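Local coordinates for HTH-type transcriptional activator ampR (Citrobacter freundii, PDB 3KOS), which regulates expression of the ampC beta-lactamase gene as a LysR-family transcription factor, its effector-binding domain being the part described here, at residues 75-78 and 79-82; 86-89 and 90-93; 94-97 and 98-102; 190-194 and 195-199. All blocks are in the same frame, centred on the assembly; numbering follows the deposited sequence.

Contact 1: residues 75-78 and 79-82; sequences AQYL and CSAL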
loop_
_atom_site.group_PDB
_atom_site.type_symbol
_atom_site.label_atom_id
_atom_site.label_comp_id
_atom_site.label_asym_id
_atom_site.label_seq_id
_atom_site.Cartn_x
_atom_site.Cartn_y
_atom_site.Cartn_z
ATOM N N ALA A 75 6.338 24.028 -0.932
ATOM C CA ALA A 75 5.172 23.195 -0.655
ATOM C C ALA A 75 3.868 23.943 -0.882
ATOM O O ALA A 75 3.725 25.095 -0.473
ATOM C CB ALA A 75 5.233 22.668 0.779
ATOM N N GLN A 76 2.917 23.282 -1.536
ATOM C CA GLN A 76 1.594 23.847 -1.745
ATOM C C GLN A 76 0.509 22.923 -1.193
ATOM O O GLN A 76 0.512 21.725 -1.455
ATOM C CB GLN A 76 1.358 24.137 -3.233
ATOM C CG GLN A 76 -0.059 24.581 -3.538
ATOM C CD GLN A 76 -0.149 25.443 -4.786
ATOM O OE1 GLN A 76 0.483 25.151 -5.807
ATOM N NE2 GLN A 76 -0.942 26.512 -4.711
ATOM N N TYR A 77 -0.406 23.485 -0.412
ATOM C CA TYR A 77 -1.457 22.715 0.247
ATOM C C TYR A 77 -2.427 22.176 -0.791
ATOM O O TYR A 77 -2.834 22.898 -1.707
ATOM C CB TYR A 77 -2.183 23.608 1.259
ATOM C CG TYR A 77 -3.307 22.963 2.053
ATOM C CD1 TYR A 77 -4.607 22.966 1.574
ATOM C CD2 TYR A 77 -3.068 22.399 3.300
ATOM C CE1 TYR A 77 -5.639 22.401 2.303
ATOM C CE2 TYR A 77 -4.098 21.842 4.047
ATOM C CZ TYR A 77 -5.382 21.849 3.537
ATOM O OH TYR A 77 -6.413 21.296 4.267
ATOM N N LEU A 78 -2.780 20.897 -0.671
ATOM C CA LEU A 78 -3.746 20.294 -1.584
ATOM C C LEU A 78 -5.101 20.167 -0.919
ATOM O O LEU A 78 -6.078 20.740 -1.381
ATOM C CB LEU A 78 -3.273 18.917 -2.076
ATOM C CG LEU A 78 -1.990 18.914 -2.915
ATOM C CD1 LEU A 78 -1.599 17.484 -3.262
ATOM C CD2 LEU A 78 -2.175 19.753 -4.184
ATOM N N CYS A 79 -5.163 19.406 0.169
ATOM C CA CYS A 79 -6.435 19.208 0.854
ATOM C C CYS A 79 -6.216 18.633 2.249
ATOM O O CYS A 79 -5.128 18.134 2.573
ATOM C CB CYS A 79 -7.361 18.293 0.036
ATOM S SG CYS A 79 -6.832 16.542 -0.019
ATOM N N SER A 80 -7.257 18.705 3.070
ATOM C CA SER A 80 -7.162 18.220 4.442
ATOM C C SER A 80 -7.177 16.695 4.491
ATOM O O SER A 80 -7.530 16.034 3.512
ATOM C CB SER A 80 -8.307 18.795 5.281
ATOM O OG SER A 80 -9.559 18.440 4.716
ATOM N N ALA A 81 -6.813 16.149 5.649
ATOM C CA ALA A 81 -6.700 14.713 5.829
ATOM C C ALA A 81 -7.144 14.315 7.231
ATOM O O ALA A 81 -6.487 13.514 7.900
ATOM C CB ALA A 81 -5.260 14.260 5.562
ATOM N N LEU A 82 -8.271 14.876 7.668
ATOM C CA LEU A 82 -8.806 14.590 8.995
ATOM C C LEU A 82 -9.010 13.094 9.207
ATOM O O LEU A 82 -9.565 12.404 8.354
ATOM C CB LEU A 82 -10.124 15.327 9.209
ATOM C CG LEU A 82 -10.026 16.852 9.082
ATOM C CD1 LEU A 82 -11.353 17.498 9.467
ATOM C CD2 LEU A 82 -8.906 17.376 9.961
#

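Contact 2: residues 86-89 and 90-93; sequences LCSP and TLAS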
loop_
_atom_site.group_PDB
_atom_site.type_symbol
_atom_site.label_atom_id
_atom_site.label_comp_id
_atom_site.label_asym_id
_atom_site.label_seq_id
_atom_site.Cartn_x
_atom_site.Cartn_y
_atom_site.Cartn_z
ATOM N N LEU A 86 -11.959 3.785 11.771
ATOM C CA LEU A 86 -12.632 3.142 10.649
ATOM C C LEU A 86 -12.528 1.647 10.849
ATOM O O LEU A 86 -11.453 1.148 11.152
ATOM C CB LEU A 86 -11.936 3.511 9.336
ATOM C CG LEU A 86 -12.006 4.979 8.922
ATOM C CD1 LEU A 86 -11.003 5.251 7.809
ATOM C CD2 LEU A 86 -13.422 5.350 8.480
ATOM N N CYS A 87 -13.634 0.924 10.671
ATOM C CA CYS A 87 -13.608 -0.509 10.913
ATOM C C CYS A 87 -14.666 -1.233 10.082
ATOM O O CYS A 87 -15.506 -0.600 9.435
ATOM C CB CYS A 87 -13.793 -0.810 12.405
ATOM S SG CYS A 87 -15.419 -0.296 13.012
ATOM N N SER A 88 -14.600 -2.561 10.078
ATOM C CA SER A 88 -15.572 -3.344 9.328
ATOM C C SER A 88 -16.940 -3.190 9.971
ATOM O O SER A 88 -17.036 -2.911 11.167
ATOM C CB SER A 88 -15.181 -4.814 9.304
ATOM O OG SER A 88 -15.209 -5.372 10.607
ATOM N N PRO A 89 -18.006 -3.376 9.178
ATOM C CA PRO A 89 -19.357 -3.335 9.741
ATOM C C PRO A 89 -19.504 -4.328 10.890
ATOM O O PRO A 89 -20.219 -4.054 11.856
ATOM C CB PRO A 89 -20.242 -3.732 8.553
ATOM C CG PRO A 89 -19.452 -3.323 7.344
ATOM C CD PRO A 89 -18.018 -3.612 7.720
ATOM N N THR A 90 -18.824 -5.465 10.798
ATOM C CA THR A 90 -18.893 -6.475 11.851
ATOM C C THR A 90 -18.287 -6.009 13.182
ATOM O O THR A 90 -18.852 -6.259 14.252
ATOM C CB THR A 90 -18.262 -7.824 11.404
ATOM O OG1 THR A 90 -19.100 -8.432 10.413
ATOM C CG2 THR A 90 -18.129 -8.773 12.577
ATOM N N LEU A 91 -17.144 -5.330 13.132
ATOM C CA LEU A 91 -16.583 -4.768 14.352
ATOM C C LEU A 91 -17.437 -3.608 14.841
ATOM O O LEU A 91 -17.585 -3.405 16.047
ATOM C CB LEU A 91 -15.139 -4.296 14.147
ATOM C CG LEU A 91 -14.070 -5.323 14.504
ATOM C CD1 LEU A 91 -14.155 -6.528 13.578
ATOM C CD2 LEU A 91 -12.683 -4.717 14.455
ATOM N N ALA A 92 -17.990 -2.845 13.908
ATOM C CA ALA A 92 -18.777 -1.681 14.285
ATOM C C ALA A 92 -19.999 -2.095 15.104
ATOM O O ALA A 92 -20.467 -1.341 15.955
ATOM C CB ALA A 92 -19.196 -0.903 13.063
ATOM N N SER A 93 -20.503 -3.300 14.854
ATOM C CA SER A 93 -21.700 -3.768 15.543
ATOM C C SER A 93 -21.444 -3.936 17.039
ATOM O O SER A 93 -22.381 -4.038 17.828
ATOM C CB SER A 93 -22.195 -5.081 14.936
ATOM O OG SER A 93 -21.351 -6.160 15.299
#

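Contact 3: residues 94-97 and 98-102; sequences QIQT and PADIL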
loop_
_atom_site.group_PDB
_atom_site.type_symbol
_atom_site.label_atom_id
_atom_site.label_comp_id
_atom_site.label_asym_id
_atom_site.label_seq_id
_atom_site.Cartn_x
_atom_site.Cartn_y
_atom_site.Cartn_z
ATOM N N GLN A 94 -20.170 -3.965 17.422
ATOM C CA GLN A 94 -19.784 -4.167 18.812
ATOM C C GLN A 94 -19.218 -2.888 19.420
ATOM O O GLN A 94 -18.658 -2.899 20.514
ATOM C CB GLN A 94 -18.753 -5.286 18.910
ATOM C CG GLN A 94 -19.261 -6.628 18.399
ATOM C CD GLN A 94 -18.135 -7.576 18.031
ATOM O OE1 GLN A 94 -17.466 -8.137 18.901
ATOM N NE2 GLN A 94 -17.924 -7.763 16.731
ATOM N N ILE A 95 -19.357 -1.787 18.691
ATOM C CA ILE A 95 -18.811 -0.506 19.119
ATOM C C ILE A 95 -19.924 0.526 19.236
ATOM O O ILE A 95 -20.504 0.953 18.236
ATOM C CB ILE A 95 -17.709 -0.021 18.148
ATOM C CG1 ILE A 95 -16.517 -0.977 18.212
ATOM C CG2 ILE A 95 -17.289 1.408 18.464
ATOM C CD1 ILE A 95 -15.480 -0.761 17.115
ATOM N N GLN A 96 -20.229 0.908 20.471
ATOM C CA GLN A 96 -21.263 1.904 20.732
ATOM C C GLN A 96 -20.654 3.186 21.287
ATOM O O GLN A 96 -21.155 4.284 21.033
ATOM C CB GLN A 96 -22.321 1.342 21.691
ATOM C CG GLN A 96 -23.268 0.330 21.047
ATOM C CD GLN A 96 -22.698 -1.085 20.988
ATOM O OE1 GLN A 96 -22.108 -1.575 21.956
ATOM N NE2 GLN A 96 -22.893 -1.755 19.853
ATOM N N THR A 97 -19.562 3.043 22.029
ATOM C CA THR A 97 -18.843 4.185 22.580
ATOM C C THR A 97 -17.351 4.056 22.270
ATOM O O THR A 97 -16.873 2.975 21.957
ATOM C CB THR A 97 -19.027 4.285 24.113
ATOM O OG1 THR A 97 -18.332 3.206 24.749
ATOM C CG2 THR A 97 -20.497 4.210 24.482
ATOM N N PRO A 98 -16.610 5.169 22.342
ATOM C CA PRO A 98 -15.179 5.114 22.029
ATOM C C PRO A 98 -14.408 4.042 22.802
ATOM O O PRO A 98 -13.509 3.422 22.236
ATOM C CB PRO A 98 -14.694 6.513 22.402
ATOM C CG PRO A 98 -15.886 7.378 22.112
ATOM C CD PRO A 98 -17.083 6.553 22.511
ATOM N N ALA A 99 -14.745 3.818 24.069
ATOM C CA ALA A 99 -14.035 2.809 24.850
ATOM C C ALA A 99 -14.164 1.411 24.234
ATOM O O ALA A 99 -13.277 0.566 24.391
ATOM C CB ALA A 99 -14.523 2.808 26.300
ATOM N N ASP A 100 -15.265 1.174 23.531
ATOM C CA ASP A 100 -15.513 -0.122 22.904
ATOM C C ASP A 100 -14.476 -0.459 21.830
ATOM O O ASP A 100 -14.284 -1.623 21.489
ATOM C CB ASP A 100 -16.915 -0.164 22.285
ATOM C CG ASP A 100 -18.020 -0.230 23.333
ATOM O OD1 ASP A 100 -17.747 -0.670 24.468
ATOM O OD2 ASP A 100 -19.158 0.160 23.015
ATOM N N ILE A 101 -13.824 0.563 21.285
ATOM C CA ILE A 101 -12.782 0.345 20.288
ATOM C C ILE A 101 -11.723 -0.599 20.853
ATOM O O ILE A 101 -11.151 -1.424 20.129
ATOM C CB ILE A 101 -12.149 1.676 19.836
ATOM C CG1 ILE A 101 -13.144 2.455 18.971
ATOM C CG2 ILE A 101 -10.852 1.426 19.065
ATOM C CD1 ILE A 101 -12.738 3.900 18.669
ATOM N N LEU A 102 -11.491 -0.496 22.160
ATOM C CA LEU A 102 -10.433 -1.254 22.824
ATOM C C LEU A 102 -10.762 -2.734 23.036
ATOM O O LEU A 102 -9.947 -3.495 23.565
ATOM C CB LEU A 102 -10.032 -0.574 24.137
ATOM C CG LEU A 102 -9.542 0.857 23.929
ATOM C CD1 LEU A 102 -9.236 1.548 25.245
ATOM C CD2 LEU A 102 -8.313 0.852 23.024
HETATM O O HOH W 1 -16.312 5.531 25.882
#

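Contact 4: residues 190-194 and 195-199; sequences RPETP and AMREF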
loop_
_atom_site.group_PDB
_atom_site.type_symbol
_atom_site.label_atom_id
_atom_site.label_comp_id
_atom_site.label_asym_id
_atom_site.label_seq_id
_atom_site.Cartn_x
_atom_site.Cartn_y
_atom_site.Cartn_z
ATOM N N ARG A 190 14.913 22.039 -7.760
ATOM C CA ARG A 190 14.334 21.470 -8.977
ATOM C C ARG A 190 13.642 22.580 -9.769
ATOM O O ARG A 190 12.785 23.280 -9.235
ATOM C CB ARG A 190 13.315 20.380 -8.628
ATOM C CG ARG A 190 12.728 19.644 -9.835
ATOM C CD ARG A 190 13.606 18.488 -10.275
ATOM N NE ARG A 190 13.097 17.803 -11.462
ATOM C CZ ARG A 190 13.585 16.655 -11.926
ATOM N NH1 ARG A 190 14.590 16.053 -11.293
ATOM N NH2 ARG A 190 13.066 16.094 -13.013
ATOM N N PRO A 191 14.020 22.751 -11.041
ATOM C CA PRO A 191 13.433 23.810 -11.872
ATOM C C PRO A 191 11.940 23.591 -12.084
ATOM O O PRO A 191 11.522 22.473 -12.361
ATOM C CB PRO A 191 14.164 23.655 -13.210
ATOM C CG PRO A 191 15.416 22.915 -12.889
ATOM C CD PRO A 191 15.068 22.001 -11.754
ATOM N N GLU A 192 11.151 24.650 -11.950
ATOM C CA GLU A 192 9.716 24.566 -12.207
ATOM C C GLU A 192 9.416 24.783 -13.688
ATOM O O GLU A 192 9.717 25.842 -14.248
ATOM C CB GLU A 192 8.979 25.587 -11.351
ATOM C CG GLU A 192 7.477 25.511 -11.424
ATOM C CD GLU A 192 6.820 26.728 -10.798
ATOM O OE1 GLU A 192 6.832 27.811 -11.434
ATOM O OE2 GLU A 192 6.296 26.610 -9.672
ATOM N N THR A 193 8.824 23.770 -14.318
ATOM C CA THR A 193 8.494 23.792 -15.738
ATOM C C THR A 193 7.058 24.255 -15.944
ATOM O O THR A 193 6.274 24.300 -14.997
ATOM C CB THR A 193 8.604 22.380 -16.343
ATOM O OG1 THR A 193 7.650 21.523 -15.688
ATOM C CG2 THR A 193 10.018 21.819 -16.163
ATOM N N PRO A 194 6.703 24.609 -17.190
ATOM C CA PRO A 194 5.310 24.956 -17.488
ATOM C C PRO A 194 4.350 23.803 -17.190
ATOM O O PRO A 194 3.238 24.043 -16.721
ATOM C CB PRO A 194 5.328 25.235 -18.997
ATOM C CG PRO A 194 6.744 25.562 -19.313
ATOM C CD PRO A 194 7.599 24.817 -18.340
ATOM N N ALA A 195 4.766 22.579 -17.487
ATOM C CA ALA A 195 3.923 21.405 -17.244
ATOM C C ALA A 195 3.625 21.275 -15.751
ATOM O O ALA A 195 2.504 20.956 -15.357
ATOM C CB ALA A 195 4.599 20.150 -17.756
HETATM N N MSE A 196 4.632 21.533 -14.922
HETATM C CA MSE A 196 4.440 21.506 -13.472
HETATM C C MSE A 196 3.453 22.582 -13.021
HETATM O O MSE A 196 2.531 22.305 -12.250
HETATM C CB MSE A 196 5.785 21.647 -12.745
HETATM C CG MSE A 196 6.698 20.441 -12.957
HETATM SE SE MSE A 196 8.571 20.827 -12.462
HETATM C CE MSE A 196 8.309 21.148 -10.552
ATOM N N ARG A 197 3.623 23.809 -13.517
ATOM C CA ARG A 197 2.728 24.884 -13.115
ATOM C C ARG A 197 1.299 24.540 -13.503
ATOM O O ARG A 197 0.361 24.806 -12.753
ATOM C CB ARG A 197 3.148 26.227 -13.748
ATOM C CG ARG A 197 4.381 26.861 -13.111
ATOM C CD ARG A 197 4.674 28.273 -13.693
ATOM N NE ARG A 197 5.235 28.185 -15.037
ATOM C CZ ARG A 197 6.530 28.020 -15.287
ATOM N NH1 ARG A 197 7.389 27.944 -14.282
ATOM N NH2 ARG A 197 6.974 27.935 -16.535
ATOM N N GLU A 198 1.136 23.960 -14.683
ATOM C CA GLU A 198 -0.188 23.609 -15.173
ATOM C C GLU A 198 -0.832 22.499 -14.358
ATOM O O GLU A 198 -2.002 22.584 -13.984
ATOM C CB GLU A 198 -0.122 23.261 -16.660
ATOM C CG GLU A 198 0.048 24.532 -17.500
ATOM C CD GLU A 198 0.328 24.281 -18.960
ATOM O OE1 GLU A 198 0.628 23.130 -19.336
ATOM O OE2 GLU A 198 0.263 25.258 -19.738
ATOM N N PHE A 199 -0.064 21.455 -14.072
ATOM C CA PHE A 199 -0.581 20.388 -13.226
ATOM C C PHE A 199 -0.973 20.902 -11.833
ATOM O O PHE A 199 -2.038 20.567 -11.323
ATOM C CB PHE A 199 0.424 19.246 -13.108
ATOM C CG PHE A 199 -0.052 18.127 -12.222
ATOM C CD1 PHE A 199 0.234 18.135 -10.871
ATOM C CD2 PHE A 199 -0.819 17.095 -12.741
ATOM C CE1 PHE A 199 -0.211 17.111 -10.041
ATOM C CE2 PHE A 199 -1.274 16.070 -11.919
ATOM C CZ PHE A 199 -0.962 16.079 -10.566
HETATM O O HOH W 2 9.619 27.698 -16.407
#

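Contact 1: residues 75-78 and 79-82
The ring of Y77 lies forward along its own strand, over the backbone of C79, the second residue of a classic beta bulge that L78 and C79 form opposite Y182. With CG anti to the backbone N (chi1 -179°), the side chain runs along the chain instead of standing off it. C79 N sits 3.7 Å above one face of the Y77 ring, offset toward the rim, while Y77 CE1 is 3.6 Å from C79 CA and Y77 CZ equally far from C79 C. The phenol oxygen reaches one residue further: Y77 OH is 3.0 Å from S80 N, but the angle is too poor for a hydrogen bond, and its closest side-chain neighbour is S80 CB at 3.3 Å. The meeting is therefore one of ring and main chain, without a polar bond across it. The bulge goes with this: L78 takes a helix-like psi (-61°), the chain carries an extra residue against strand 181-187, and Y77 and S80 share one face while L78 and A81 turn to the other. On that inner face L78 packs on I63, I184 and on L203 and L207 of helix 194-209, and A81 on Y65 and Y182. W183 meets the Y77 ring edge-to-face. Strand 73-86 pairs through Q76, L78 and C79 with strand 181-187, and L82 makes a backbone hydrogen bond with V157, just after strand 153-156.

Contact 2: residues 86-89 and 90-93
S88 grips the start of helix 89-92 with both of its oxygens. Among the hydrogen bonds, the capping one comes first: S88 OG, in the N-cap position, accepts from L91 N at 3.2 Å with a nearly straight N-H (163°). The hydroxyl can do this because chi1 (64°) sets OG between the backbone N and the carbonyl carbon, turned to the helix end. S88 O then accepts from A92 N at 2.9 Å, and a weak bond from S93 N to P89 O follows one residue later. S93 OG turns back and donates to T90 O at 2.7 Å, tilted from the carbonyl plane; Q94 NE2 uses the same T90 oxygen. L91 CD1 also lies against the capping oxygen, 3.4 Å from S88 OG. The apolar contacts lie on the inner side. C87 SG rests 3.8 Å from A92 CB, and C87 CB is 4.1 Å from L91 CB. From here L91 continues onto F104 and A92 onto V170, while C87 is tied to V170 by a backbone hydrogen bond. Proline suits the first helical turn, where its ring nitrogen brings no N-H in need of an acceptor. The chemistry implies a well-closed helix start: the buried hydroxyl of S88 is satisfied by a main-chain N-H of the first turn, where P89 has none to offer.

Contact 3: residues 94-97 and 98-102
The carboxylate of D100 receives two backbone N-H groups on one oxygen, from different directions. Q96 N donates to D100 OD2 at 2.9 Å on the anti lone pair, whereas T97 N, 3.1 Å from the same D100 OD2, comes from above the carboxylate plane. The amide of Q96 is turned 65° against that plane, its NE2 bonding weakly to S93 O. With chi1 at -72°, CG of D100 sits beside the backbone N, which turns the carboxylate back to the N-H groups of Q96 and T97. In this connection from helix 89-92 to strand 106-109, P98 to I101 follow T97 with helical backbone angles and bonds of the i to i+3 kind: D100 N reaches T97 O at 2.9 Å. An acid three residues on that accepts the N-H of T97 recalls one half of a capping box. Two N-H donors would probably favour the charged form of D100. Water 1 accepts from A99 N and makes a weak bond with T97 OG1. I95 CG2 lies 4.1 Å from D100 CB, the two side chains running antiparallel alongside each other, and 4.3 Å from I101 CG1. I101 continues onto W115, W118 and M119 of helix 114-121, and I95 onto F173.

Contact 4: residues 190-194 and 195-199
E192 and R197 cross at about a right angle, their carboxylate and guanidinium planes 70° apart, and are joined by a salt bridge. R197 NH1 points almost straight at E192 OE1 (2.9 Å, 164°), which lies in the guanidinium plane and offers its anti lone pair. The arginine bends at chi3 (-74°), folding its flat end back over the chain before the helix: T193 O stands 3.7 Å above the centre of one face of the R197 guanidinium, and P194 CD is 3.7 Å from R197 NH2. Water 2 fills in at the guanidinium edge, accepting from R197 NH2 at 2.7 Å and donating to E192 O, to which R197 NH1 also makes a weak bond. T193 and M196, a selenomethionine, likewise cross nearly at right angles. T193 OG1 is the N-cap acceptor for M196 N (3.1 Å), and M196 SE is 3.4 Å from both T193 OG1 and P191 O. R197 N and E198 N bond to T193 O and P194 O, so the first turn is fastened by side chain and main chain alike. Helix 194-209 starts here against a face of the mixed sheet: A195 leans on E12 and I41, M196 on L14 and R186, and F199 on L14, I16, L43 and I184. E198 reaches H40, while R190 forms a salt bridge with D60 just before strand 61-66.

How the contacts relate
All four contacts are partly buried, but contacts 2, 3 and 4 are peripheral turns, 21 to 24 Å from the chain centre, whereas contact 1 lies on a sheet strand about 10 Å from it. Strand 73-86 leads from contact 1 to contact 2, whose centres are 28 Å apart. Contact 2 spans the start of helix 89-92; contact 3 follows directly, in the loop before strand 106-109, and C87 SG packs 4.1 Å from I95 CD1. Contact 4 is remote from both, but shares helix 194-209 with the packing beneath contact 1. Contacts 2 and 4 cap helix starts with a hydroxyl, contact 3 turns a carboxylate back on two N-H groups of a non-regular turn, and contact 1 has no polar bond between its two segments.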